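Local coordinates for protein BT_4661 (Bacteroides thetaiotaomicron, PDB 4AK2) that probably captures heparin and heparan sulphate at the cell surface through its ligand-binding domain, as a SusE-like protein of the heparin utilisation locus, at residues A[201-204]-A[205-209]. Numbering follows the deposited sequence.
With SGN (2-deoxy-6-O-sulfo-2-(sulfoamino)-alpha-D-glucopyranose), chain B.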
ATOM      1  N   THR A 201     -10.514 -15.976   7.847  1.00 18.73           N
ATOM      2  CA  THR A 201      -9.488 -14.932   7.914  1.00 18.61           C
ATOM      3  C   THR A 201      -8.149 -15.507   7.462  1.00 16.56           C
ATOM      4  O   THR A 201      -7.095 -14.985   7.793  1.00 17.48           O
ATOM      5  CB  THR A 201      -9.372 -14.326   9.328  1.00 18.30           C
ATOM      6  OG1 THR A 201      -9.050 -15.364  10.265  1.00 20.17           O
ATOM      7  CG2 THR A 201     -10.693 -13.670   9.779  1.00 20.31           C
ATOM      8  N   SER A 202      -8.211 -16.601   6.705  1.00 16.78           N
ATOM      9  CA  SER A 202      -7.006 -17.349   6.294  1.00 16.52           C
ATOM     10  C   SER A 202      -6.223 -16.632   5.180  1.00 14.42           C
ATOM     11  O   SER A 202      -6.718 -15.673   4.530  1.00 15.11           O
ATOM     12  CB  SER A 202      -7.367 -18.765   5.838  1.00 17.93           C
ATOM     13  OG  SER A 202      -7.968 -18.723   4.544  1.00 17.26           O
ATOM     14  N   ARG A 203      -5.022 -17.125   4.895  1.00 15.13           N
ATOM     15  CA  ARG A 203      -4.228 -16.561   3.808  1.00 13.73           C
ATOM     16  C   ARG A 203      -4.759 -16.989   2.445  1.00 14.09           C
ATOM     17  O   ARG A 203      -4.315 -16.449   1.426  1.00 13.82           O
ATOM     18  CB  ARG A 203      -2.784 -17.030   3.937  1.00 13.69           C
ATOM     19  CG  ARG A 203      -2.583 -18.514   3.663  1.00 15.19           C
ATOM     20  CD  ARG A 203      -1.133 -18.937   3.652  1.00 15.81           C
ATOM     21  NE  ARG A 203      -1.023 -20.374   3.419  1.00 14.88           N
ATOM     22  CZ  ARG A 203       0.112 -21.010   3.167  1.00 14.59           C
ATOM     23  NH1 ARG A 203       1.268 -20.344   3.065  1.00 14.68           N
ATOM     24  NH2 ARG A 203       0.089 -22.322   2.974  1.00 16.00           N
ATOM     25  N   LYS A 204      -5.720 -17.915   2.391  1.00 13.15           N
ATOM     26  CA  LYS A 204      -5.986 -18.629   1.124  1.00 14.70           C
ATOM     27  C   LYS A 204      -6.260 -17.738  -0.101  1.00 14.41           C
ATOM     28  O   LYS A 204      -5.670 -18.001  -1.179  1.00 14.05           O
ATOM     29  CB  LYS A 204      -7.052 -19.692   1.307  1.00 16.04           C
ATOM     30  CG  LYS A 204      -6.605 -20.824   2.228  1.00 20.04           C
ATOM     31  CD  LYS A 204      -7.748 -21.746   2.605  1.00 23.83           C
ATOM     32  CE  LYS A 204      -7.296 -22.812   3.603  1.00 30.18           C
ATOM     33  NZ  LYS A 204      -8.513 -23.506   4.062  1.00 34.23           N
ATOM     34  N   PRO A 205      -7.100 -16.684   0.034  1.00 13.23           N
ATOM     35  CA  PRO A 205      -7.399 -15.895  -1.181  1.00 14.27           C
ATOM     36  C   PRO A 205      -6.209 -15.140  -1.766  1.00 13.26           C
ATOM     37  O   PRO A 205      -6.288 -14.683  -2.912  1.00 13.19           O
ATOM     38  CB  PRO A 205      -8.475 -14.901  -0.692  1.00 14.55           C
ATOM     39  CG  PRO A 205      -9.130 -15.606   0.502  1.00 15.32           C
ATOM     40  CD  PRO A 205      -7.928 -16.232   1.189  1.00 14.37           C
ATOM     41  N   MET A 206      -5.155 -14.989  -0.978  1.00 11.72           N
ATOM     42  CA  MET A 206      -3.978 -14.209  -1.365  1.00 11.21           C
ATOM     43  C   MET A 206      -2.718 -15.059  -1.472  1.00 11.66           C
ATOM     44  O   MET A 206      -1.611 -14.521  -1.569  1.00 12.71           O
ATOM     45  CB  MET A 206      -3.761 -13.061  -0.379  1.00 12.67           C
ATOM     46  CG  MET A 206      -4.703 -11.892  -0.600  1.00 13.63           C
ATOM     47  SD  MET A 206      -4.580 -11.091  -2.223  1.00 15.35           S
ATOM     48  CE  MET A 206      -2.856 -10.646  -2.389  1.00 15.78           C
ATOM     49  N   SER A 207      -2.888 -16.384  -1.465  1.00 12.26           N
ATOM     50  CA  SER A 207      -1.775 -17.298  -1.313  1.00 12.47           C
ATOM     51  C   SER A 207      -1.403 -18.079  -2.584  1.00 12.13           C
ATOM     52  O   SER A 207      -2.246 -18.692  -3.202  1.00 14.72           O
ATOM     53  CB  SER A 207      -2.084 -18.313  -0.176  1.00 14.25           C
ATOM     54  OG  SER A 207      -1.082 -19.340  -0.141  1.00 13.65           O
ATOM     55  N   TYR A 208      -0.119 -18.041  -2.923  1.00 12.08           N
ATOM     56  CA  TYR A 208       0.415 -18.922  -3.952  1.00 12.98           C
ATOM     57  C   TYR A 208       0.280 -20.388  -3.526  1.00 13.75           C
ATOM     58  O   TYR A 208      -0.178 -21.242  -4.294  1.00 14.80           O
ATOM     59  CB  TYR A 208       1.887 -18.594  -4.206  1.00 12.98           C
ATOM     60  CG  TYR A 208       2.561 -19.637  -5.096  1.00 12.75           C
ATOM     61  CD1 TYR A 208       2.559 -19.506  -6.474  1.00 14.78           C
ATOM     62  CD2 TYR A 208       3.195 -20.760  -4.531  1.00 14.85           C
ATOM     63  CE1 TYR A 208       3.148 -20.470  -7.276  1.00 17.25           C
ATOM     64  CE2 TYR A 208       3.788 -21.734  -5.330  1.00 16.47           C
ATOM     65  CZ  TYR A 208       3.764 -21.590  -6.694  1.00 16.39           C
ATOM     66  OH  TYR A 208       4.376 -22.569  -7.494  1.00 23.15           O
ATOM     67  N   PHE A 209       0.728 -20.692  -2.318  1.00 13.90           N
ATOM     68  CA  PHE A 209       0.793 -22.088  -1.880  1.00 14.74           C
ATOM     69  C   PHE A 209      -0.574 -22.762  -1.750  1.00 15.29           C
ATOM     70  O   PHE A 209      -0.664 -23.987  -1.919  1.00 18.34           O
ATOM     71  CB  PHE A 209       1.641 -22.198  -0.608  1.00 15.38           C
ATOM     72  CG  PHE A 209       3.090 -21.956  -0.897  1.00 15.70           C
ATOM     73  CD1 PHE A 209       3.871 -22.970  -1.431  1.00 17.01           C
ATOM     74  CD2 PHE A 209       3.651 -20.682  -0.723  1.00 16.23           C
ATOM     75  CE1 PHE A 209       5.189 -22.702  -1.787  1.00 17.23           C
ATOM     76  CE2 PHE A 209       4.965 -20.419  -1.075  1.00 18.11           C
ATOM     77  CZ  PHE A 209       5.739 -21.441  -1.582  1.00 19.58           C
TER
HETATM   78  C1  SGN B   1      -6.337 -19.870   9.574  1.00 19.32           C
HETATM   79  C2  SGN B   1      -5.009 -19.121   9.726  1.00 17.91           C
HETATM   80  C3  SGN B   1      -4.737 -18.906  11.220  1.00 18.01           C
HETATM   81  C4  SGN B   1      -5.922 -18.238  11.894  1.00 17.96           C
HETATM   82  C5  SGN B   1      -7.215 -19.030  11.676  1.00 19.14           C
HETATM   83  C6  SGN B   1      -8.417 -18.219  12.174  1.00 21.59           C
HETATM   84  N2  SGN B   1      -3.949 -19.868   9.059  1.00 19.63           N
HETATM   85  O1  SGN B   1      -6.213 -21.211  10.036  1.00 22.45           O
HETATM   86  O3  SGN B   1      -3.584 -18.069  11.318  1.00 21.65           O
HETATM   87  O4  SGN B   1      -5.734 -18.279  13.319  1.00 17.90           O
HETATM   88  O5  SGN B   1      -7.375 -19.175  10.264  1.00 19.25           O
HETATM   89  O6  SGN B   1      -9.607 -18.969  12.014  1.00 28.25           O
HETATM   90  S1  SGN B   1      -3.698 -19.815   7.486  1.00 19.39           S
HETATM   91  O1S SGN B   1      -2.326 -20.209   7.252  1.00 20.90           O
HETATM   92  O2S SGN B   1      -4.619 -20.633   6.741  1.00 21.99           O
HETATM   93  O3S SGN B   1      -3.916 -18.322   7.070  1.00 19.43           O
HETATM   94  S2  SGN B   1     -10.969 -18.304  12.286  1.00 44.10           S
HETATM   95  O4S SGN B   1     -11.082 -18.015  13.714  1.00 51.65           O
HETATM   96  O5S SGN B   1     -12.088 -19.425  11.853  1.00 68.35           O
HETATM   97  O6S SGN B   1     -11.094 -17.147  11.388  1.00 41.79           O
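R203 O accepts a hydrogen bond from M206 N at 2.9 Å, and S207 N gives a longer one, 3.2 Å, to K204 O. The R203 guanidinium lies beside this turn, S207 OG over one face and the F209 CB, 3.9 Å from R203 NH2, approaching obliquely. Its charge suits a site rich in acids: E210, D159 and D259 all form salt bridges with it, while S207 OG, small enough to sit against the flat group, is itself hydrogen-bonded to D159. A leucine in place of R203 would probably leave these three carboxylates without their shared cation. The loop, between helix 187-195 and strand 220-222, forms part of the glycan pocket: R203 N donates to sulfamate O3S of the bound sugar at 2.7 Å, and T201 OG1 donates to O6S of its 6-O-sulfate at 2.9 Å. S202 builds an ST turn, its OG, placed between backbone N and carbonyl carbon (chi1 75°), accepting from K204 N at 3.2 Å and also hydrogen-bonding to A199 O. P205, lacking an N-H to satisfy, rests its ring on W192 and Y195 of helix 187-195.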